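Lysozyme (Meretrix lusoria, PDB 4PJ2) hydrolyses the beta-1,4 linkages of bacterial peptidoglycan, lysing Gram-positive cells, and also cleaves chitin. Local coordinates at residues C10-C13 with I14-E18; A43-I46 with D47-R50; W109-L112 with Q113-S116. All coordinates share one frame; numbering follows the deposited sequence.

Contact 1 of 3, residues C10-C13 with I14-E18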
loop_
_atom_site.group_PDB
_atom_site.type_symbol
_atom_site.label_atom_id
_atom_site.label_comp_id
_atom_site.label_asym_id
_atom_site.label_seq_id
_atom_site.Cartn_x
_atom_site.Cartn_y
_atom_site.Cartn_z
ATOM N N CYS D 10 4.204 -22.964 -6.955
ATOM C CA CYS D 10 4.072 -21.523 -7.039
ATOM C C CYS D 10 4.618 -20.872 -5.788
ATOM O O CYS D 10 5.391 -19.907 -5.868
ATOM C CB CYS D 10 2.606 -21.142 -7.209
ATOM S SG CYS D 10 2.299 -19.344 -7.202
ATOM N N LEU D 11 4.263 -21.417 -4.630
ATOM C CA LEU D 11 4.783 -20.904 -3.374
ATOM C C LEU D 11 6.305 -20.980 -3.323
ATOM O O LEU D 11 6.959 -20.050 -2.888
ATOM C CB LEU D 11 4.172 -21.634 -2.180
ATOM C CG LEU D 11 2.705 -21.275 -1.855
ATOM C CD1 LEU D 11 2.168 -22.154 -0.756
ATOM C CD2 LEU D 11 2.554 -19.823 -1.434
ATOM N N SER D 12 6.879 -22.079 -3.786
ATOM C CA SER D 12 8.324 -22.215 -3.829
ATOM C C SER D 12 8.951 -21.119 -4.695
ATOM O O SER D 12 9.960 -20.510 -4.318
ATOM C CB SER D 12 8.679 -23.615 -4.350
ATOM O OG SER D 12 10.085 -23.786 -4.499
ATOM N N CYS D 13 8.377 -20.882 -5.867
ATOM C CA CYS D 13 8.903 -19.862 -6.756
ATOM C C CYS D 13 8.793 -18.473 -6.144
ATOM O O CYS D 13 9.731 -17.673 -6.253
ATOM C CB CYS D 13 8.212 -19.932 -8.121
ATOM S SG CYS D 13 8.643 -21.428 -9.060
ATOM N N ILE D 14 7.670 -18.166 -5.491
ATOM C CA ILE D 14 7.543 -16.879 -4.827
ATOM C C ILE D 14 8.565 -16.766 -3.703
ATOM O O ILE D 14 9.189 -15.724 -3.526
ATOM C CB ILE D 14 6.119 -16.660 -4.268
ATOM C CG1 ILE D 14 5.120 -16.612 -5.431
ATOM C CG2 ILE D 14 6.073 -15.375 -3.426
ATOM C CD1 ILE D 14 3.636 -16.626 -5.017
ATOM N N CYS D 15 8.732 -17.839 -2.941
ATOM C CA CYS D 15 9.712 -17.860 -1.866
ATOM C C CYS D 15 11.113 -17.583 -2.425
ATOM O O CYS D 15 11.823 -16.719 -1.928
ATOM C CB CYS D 15 9.628 -19.212 -1.154
ATOM S SG CYS D 15 10.391 -19.284 0.476
ATOM N N LYS D 16 11.485 -18.273 -3.495
ATOM C CA LYS D 16 12.798 -18.047 -4.107
ATOM C C LYS D 16 12.950 -16.614 -4.605
ATOM O O LYS D 16 13.989 -15.982 -4.424
ATOM C CB LYS D 16 13.018 -19.035 -5.249
ATOM C CG LYS D 16 13.252 -20.460 -4.766
ATOM C CD LYS D 16 13.415 -21.453 -5.904
ATOM C CE LYS D 16 13.593 -22.874 -5.365
ATOM N NZ LYS D 16 13.899 -23.887 -6.422
ATOM N N MET D 17 11.891 -16.086 -5.201
ATOM C CA MET D 17 11.899 -14.715 -5.698
ATOM C C MET D 17 12.143 -13.713 -4.580
ATOM O O MET D 17 12.913 -12.771 -4.752
ATOM C CB MET D 17 10.541 -14.414 -6.350
ATOM C CG MET D 17 10.426 -13.049 -7.024
ATOM S SD MET D 17 11.701 -12.865 -8.321
ATOM C CE MET D 17 11.126 -11.303 -9.017
ATOM N N GLU D 18 11.495 -13.917 -3.430
ATOM C CA GLU D 18 11.469 -12.913 -2.366
ATOM C C GLU D 18 12.746 -12.922 -1.540
ATOM O O GLU D 18 13.230 -11.864 -1.137
ATOM C CB GLU D 18 10.273 -13.148 -1.428
ATOM C CG GLU D 18 8.916 -12.824 -2.036
ATOM C CD GLU D 18 8.774 -11.367 -2.420
ATOM O OE1 GLU D 18 9.511 -10.515 -1.880
ATOM O OE2 GLU D 18 7.884 -11.083 -3.258
HETATM O O HOH W 1 10.896 -25.012 -7.105
#
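With SG anti to the backbone N (chi1 176°), C10 holds its sulfur out from the flank of the helix, where CD1 of I14 reaches back to it; with CG1 beside its backbone N (chi1 -64°) and the next bond extended, I14 brings that methyl over the preceding turn. The two meet end to end: SG of C10 stands 3.7 Å from CD1 of I14, while CG1 of I14 rests 3.3 Å from the carbonyl O of C10. On another side of the same helix, 8-19, S12 and K16 repeat the i to i+4 spacing in polar form. The K16 chain runs extended from CG to NZ, back along the helix, and its CG passes 3.3 Å from O of S12. In one of the two modelled conformers of S12, a water lies 3.0 Å from OG of S12 and 3.3 Å from NZ of K16, whose ammonium group donates to it. The backbone carries the regular i to i+4 bonds, in which N of I14 donates to O of C10 at 2.9 Å, and C15, K16 and M17 follow suit with L11, S12 and C13. I14 packs on H93 and A90 of helix 86-95 and on Y108 of helix 106-112. One turn further on, E18, the predicted proton donor, bonds through OE2 to Y108 and to S86 of the putative exported protein, a second chain bound here. The chemistry divides by face: in one S12 conformer a water bridges hydroxyl and ammonium on the more exposed side, whereas sulfur and methyl meet in the buried interior, where disulfides from C10 to C86 and from C13 to C118 fix the helix covalently to distant parts of the chain.

Contact 2 of 3, residues A43-I46 with D47-R50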
loop_
_atom_site.group_PDB
_atom_site.type_symbol
_atom_site.label_atom_id
_atom_site.label_comp_id
_atom_site.label_asym_id
_atom_site.label_seq_id
_atom_site.Cartn_x
_atom_site.Cartn_y
_atom_site.Cartn_z
ATOM N N ALA D 43 0.814 -4.958 7.378
ATOM C CA ALA D 43 -0.518 -4.818 6.797
ATOM C C ALA D 43 -0.980 -6.120 6.161
ATOM O O ALA D 43 -2.167 -6.474 6.201
ATOM C CB ALA D 43 -0.536 -3.708 5.772
ATOM N N TYR D 44 -0.037 -6.815 5.532
ATOM C CA TYR D 44 -0.308 -8.077 4.864
ATOM C C TYR D 44 -0.696 -9.121 5.903
ATOM O O TYR D 44 -1.700 -9.810 5.752
ATOM C CB TYR D 44 0.919 -8.493 4.068
ATOM C CG TYR D 44 0.780 -9.658 3.107
ATOM C CD1 TYR D 44 0.661 -10.958 3.571
ATOM C CD2 TYR D 44 0.890 -9.465 1.742
ATOM C CE1 TYR D 44 0.586 -12.025 2.692
ATOM C CE2 TYR D 44 0.825 -10.530 0.850
ATOM C CZ TYR D 44 0.661 -11.802 1.334
ATOM O OH TYR D 44 0.632 -12.869 0.471
ATOM N N TRP D 45 0.078 -9.196 6.981
ATOM C CA TRP D 45 -0.186 -10.142 8.057
ATOM C C TRP D 45 -1.532 -9.902 8.720
ATOM O O TRP D 45 -2.262 -10.847 9.019
ATOM C CB TRP D 45 0.930 -10.094 9.106
ATOM C CG TRP D 45 0.735 -11.080 10.206
ATOM C CD1 TRP D 45 0.933 -12.425 10.140
ATOM C CD2 TRP D 45 0.287 -10.805 11.536
ATOM N NE1 TRP D 45 0.646 -13.005 11.352
ATOM C CE2 TRP D 45 0.248 -12.032 12.226
ATOM C CE3 TRP D 45 -0.073 -9.638 12.215
ATOM C CZ2 TRP D 45 -0.144 -12.124 13.562
ATOM C CZ3 TRP D 45 -0.460 -9.733 13.538
ATOM C CH2 TRP D 45 -0.487 -10.965 14.200
ATOM N N ILE D 46 -1.875 -8.639 8.928
ATOM C CA ILE D 46 -3.165 -8.295 9.511
ATOM C C ILE D 46 -4.294 -8.823 8.618
ATOM O O ILE D 46 -5.222 -9.479 9.090
ATOM C CB ILE D 46 -3.302 -6.761 9.722
ATOM C CG1 ILE D 46 -2.381 -6.313 10.864
ATOM C CG2 ILE D 46 -4.755 -6.360 9.987
ATOM C CD1 ILE D 46 -2.219 -4.803 10.992
ATOM N N ASP D 47 -4.190 -8.590 7.317
ATOM C CA ASP D 47 -5.261 -8.965 6.404
ATOM C C ASP D 47 -5.310 -10.472 6.132
ATOM O O ASP D 47 -6.363 -10.979 5.745
ATOM C CB ASP D 47 -5.110 -8.235 5.079
ATOM C CG ASP D 47 -5.519 -6.783 5.152
ATOM O OD1 ASP D 47 -5.988 -6.294 6.209
ATOM O OD2 ASP D 47 -5.389 -6.119 4.103
ATOM N N CYS D 48 -4.209 -11.187 6.332
ATOM C CA CYS D 48 -4.213 -12.632 6.101
ATOM C C CYS D 48 -4.705 -13.386 7.334
ATOM O O CYS D 48 -4.574 -14.601 7.418
ATOM C CB CYS D 48 -2.829 -13.135 5.680
ATOM S SG CYS D 48 -1.638 -13.294 7.012
ATOM N N GLY D 49 -5.272 -12.652 8.287
ATOM C CA GLY D 49 -5.949 -13.250 9.424
ATOM C C GLY D 49 -5.105 -13.399 10.677
ATOM O O GLY D 49 -5.483 -14.096 11.609
ATOM N N ARG D 50 -3.961 -12.730 10.700
ATOM C CA ARG D 50 -3.075 -12.741 11.857
ATOM C C ARG D 50 -2.736 -14.151 12.337
ATOM O O ARG D 50 -2.855 -14.454 13.530
ATOM C CB ARG D 50 -3.689 -11.945 13.008
ATOM C CG ARG D 50 -3.967 -10.492 12.675
ATOM C CD ARG D 50 -4.600 -9.771 13.851
ATOM N NE ARG D 50 -3.662 -8.833 14.466
ATOM C CZ ARG D 50 -3.764 -7.504 14.429
ATOM N NH1 ARG D 50 -4.783 -6.911 13.812
ATOM N NH2 ARG D 50 -2.835 -6.759 15.023
#
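O of A43 accepts the N-H of D47, N to O 3.1 Å, in a regular helical bond, and the same O of A43 lies 3.5 Å from CG of D47. The carboxylate itself bonds elsewhere, to Y76 and to S28 and A27 of a second chain, the putative exported protein. Y44 is next: its O takes the N-H of C48, while its ring stacks on Y72 and its OH bonds to H93, two other substrate-binding residues. W45 supplies the first carbonyl of the motif that ends helix 42-47: O of W45 receives N of R50 at 3.0 Å, and O of I46 receives N of G49, the latter from above the carbonyl plane. This is a Schellman motif, with G49 at positive phi (95°) as the C-prime residue. The reversal brings R50 back over the indole: CA of R50 sits 3.6 Å from the centroid of the W45 six-membered ring, a CH-pi contact over the face, and CB and CG continue above the outer rim. NE of R50 then comes 3.5 Å from CZ3 of W45, with the guanidinium turned 75° from the ring plane. NE1 of W45 bonds to O of P51, and SG of C48, disulfide-linked to C68, meets the five-membered ring obliquely. I46 completes the segment alongside R50, CG1 of I46 lying over one face of the guanidinium, 3.8 Å from NH1 of R50.

Contact 3 of 3, residues W109-L112 with Q113-S116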
loop_
_atom_site.group_PDB
_atom_site.type_symbol
_atom_site.label_atom_id
_atom_site.label_comp_id
_atom_site.label_asym_id
_atom_site.label_seq_id
_atom_site.Cartn_x
_atom_site.Cartn_y
_atom_site.Cartn_z
ATOM N N TRP D 109 6.671 -10.787 -12.198
ATOM C CA TRP D 109 6.222 -12.069 -12.739
ATOM C C TRP D 109 7.146 -12.570 -13.861
ATOM O O TRP D 109 7.470 -13.752 -13.913
ATOM C CB TRP D 109 4.784 -11.945 -13.247
ATOM C CG TRP D 109 4.307 -13.141 -14.014
ATOM C CD1 TRP D 109 3.834 -13.149 -15.288
ATOM C CD2 TRP D 109 4.233 -14.500 -13.549
ATOM N NE1 TRP D 109 3.471 -14.424 -15.654
ATOM C CE2 TRP D 109 3.712 -15.274 -14.606
ATOM C CE3 TRP D 109 4.558 -15.136 -12.342
ATOM C CZ2 TRP D 109 3.503 -16.652 -14.495
ATOM C CZ3 TRP D 109 4.354 -16.501 -12.240
ATOM C CH2 TRP D 109 3.841 -17.244 -13.310
ATOM N N ASN D 110 7.581 -11.668 -14.749
ATOM C CA ASN D 110 8.487 -12.028 -15.833
ATOM C C ASN D 110 9.782 -12.561 -15.258
ATOM O O ASN D 110 10.336 -13.544 -15.763
ATOM C CB ASN D 110 8.767 -10.808 -16.715
ATOM C CG ASN D 110 7.613 -10.485 -17.648
ATOM O OD1 ASN D 110 6.715 -11.301 -17.842
ATOM N ND2 ASN D 110 7.643 -9.297 -18.245
ATOM N N ARG D 111 10.287 -11.906 -14.226
ATOM C CA ARG D 111 11.548 -12.298 -13.624
ATOM C C ARG D 111 11.412 -13.565 -12.785
ATOM O O ARG D 111 12.304 -14.430 -12.834
ATOM C CB ARG D 111 12.165 -11.145 -12.812
ATOM C CG ARG D 111 12.618 -9.948 -13.641
ATOM C CD ARG D 111 13.553 -9.033 -12.845
ATOM N NE ARG D 111 13.061 -8.785 -11.491
ATOM C CZ ARG D 111 12.139 -7.882 -11.177
ATOM N NH1 ARG D 111 11.594 -7.116 -12.118
ATOM N NH2 ARG D 111 11.768 -7.741 -9.912
ATOM N N LEU D 112 10.314 -13.698 -12.044
ATOM C CA LEU D 112 10.141 -14.869 -11.196
ATOM C C LEU D 112 10.236 -16.154 -12.030
ATOM O O LEU D 112 10.796 -17.152 -11.590
ATOM C CB LEU D 112 8.802 -14.794 -10.447
ATOM C CG LEU D 112 8.319 -16.048 -9.703
ATOM C CD1 LEU D 112 7.370 -15.626 -8.577
ATOM C CD2 LEU D 112 7.578 -17.043 -10.598
ATOM N N GLN D 113 9.715 -16.099 -13.253
ATOM C CA GLN D 113 9.734 -17.250 -14.164
ATOM C C GLN D 113 11.092 -17.577 -14.760
ATOM O O GLN D 113 11.230 -18.640 -15.400
ATOM C CB GLN D 113 8.790 -17.026 -15.335
ATOM C CG GLN D 113 7.346 -16.962 -14.959
ATOM C CD GLN D 113 6.500 -16.620 -16.152
ATOM O OE1 GLN D 113 6.055 -17.503 -16.880
ATOM N NE2 GLN D 113 6.310 -15.331 -16.396
ATOM N N LYS D 114 12.092 -16.726 -14.515
ATOM C CA LYS D 114 13.469 -17.008 -14.896
ATOM C C LYS D 114 14.188 -17.847 -13.832
ATOM O O LYS D 114 15.257 -18.404 -14.105
ATOM C CB LYS D 114 14.221 -15.696 -15.116
ATOM C CG LYS D 114 13.537 -14.745 -16.078
ATOM C CD LYS D 114 14.425 -13.567 -16.321
ATOM C CE LYS D 114 13.688 -12.296 -16.596
ATOM N NZ LYS D 114 14.576 -11.341 -17.317
ATOM N N ILE D 115 13.631 -17.945 -12.631
ATOM C CA ILE D 115 14.242 -18.769 -11.594
ATOM C C ILE D 115 14.187 -20.250 -12.001
ATOM O O ILE D 115 13.154 -20.732 -12.477
ATOM C CB ILE D 115 13.505 -18.581 -10.262
ATOM C CG1 ILE D 115 13.595 -17.110 -9.834
ATOM C CG2 ILE D 115 14.070 -19.534 -9.197
ATOM C CD1 ILE D 115 12.817 -16.767 -8.561
ATOM N N SER D 116 15.289 -20.970 -11.842
ATOM C CA SER D 116 15.329 -22.371 -12.240
ATOM C C SER D 116 14.140 -23.192 -11.715
ATOM O O SER D 116 13.914 -23.289 -10.505
ATOM C CB SER D 116 16.650 -22.987 -11.794
ATOM O OG SER D 116 17.721 -22.153 -12.194
HETATM O O HOH W 2 5.628 -13.965 -18.601
#
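Q113 lays its terminal amide over W109, and this pair forms the close part of the contact. The amide and indole planes are only 18° apart, with NE2 of Q113 3.0 Å above the W109 ring plane, displaced toward the rim, and CD of Q113 3.4 Å from CZ2 of W109. CG of Q113 adds a CH-pi contact, 3.8 Å from the centroid of the W109 six-membered ring. With CG beside its backbone N (chi1 -66°) and the next bond extended, the Q113 chain folds back along the helix. NE2 of Q113 then donates at 3.2 Å to O of W109, which lies in the amide plane although the donor stands above the carbonyl plane. At the solvent-facing end of this amide, a water 2.7 Å from NE2 of Q113 links it to OD1 of N110. These two bonds, with a weak one from N of G120 to OE1 of Q113, fix which way round the amide lies. The loose side belongs to K114 and R111, both exposed, which merely pass each other, CE of K114 3.9 Å from CG of R111. The chain leaves helix 106-112 through a type I turn from L112 to I115, closed by N of I115 on O of L112. In the fold, W109 packs against E87, A90 and R91 of helix 86-95, while L112 wedges between that helix and C13 and I14 of helix 8-19, with I115 resting on K16.

How the contacts relate
The contacts follow one another along the chain in numerical order, each confined to one helix or its C-terminal exit: contact 1 within helix 8-19, contact 2 at the end of helix 42-47, contact 3 at the end of helix 106-112. Contacts 1 and 3 are neighbours, their centres about 9 Å apart, and they touch where CE of M17 meets NH2 of R111 at 3.7 Å. Contact 2 lies across the chain's centre, about 19 Å from contact 1 and 26 Å from contact 3, between centres. H93 of helix 86-95 touches both I14 and Y44, linking the helix of the predicted proton donor to the substrate-binding helix.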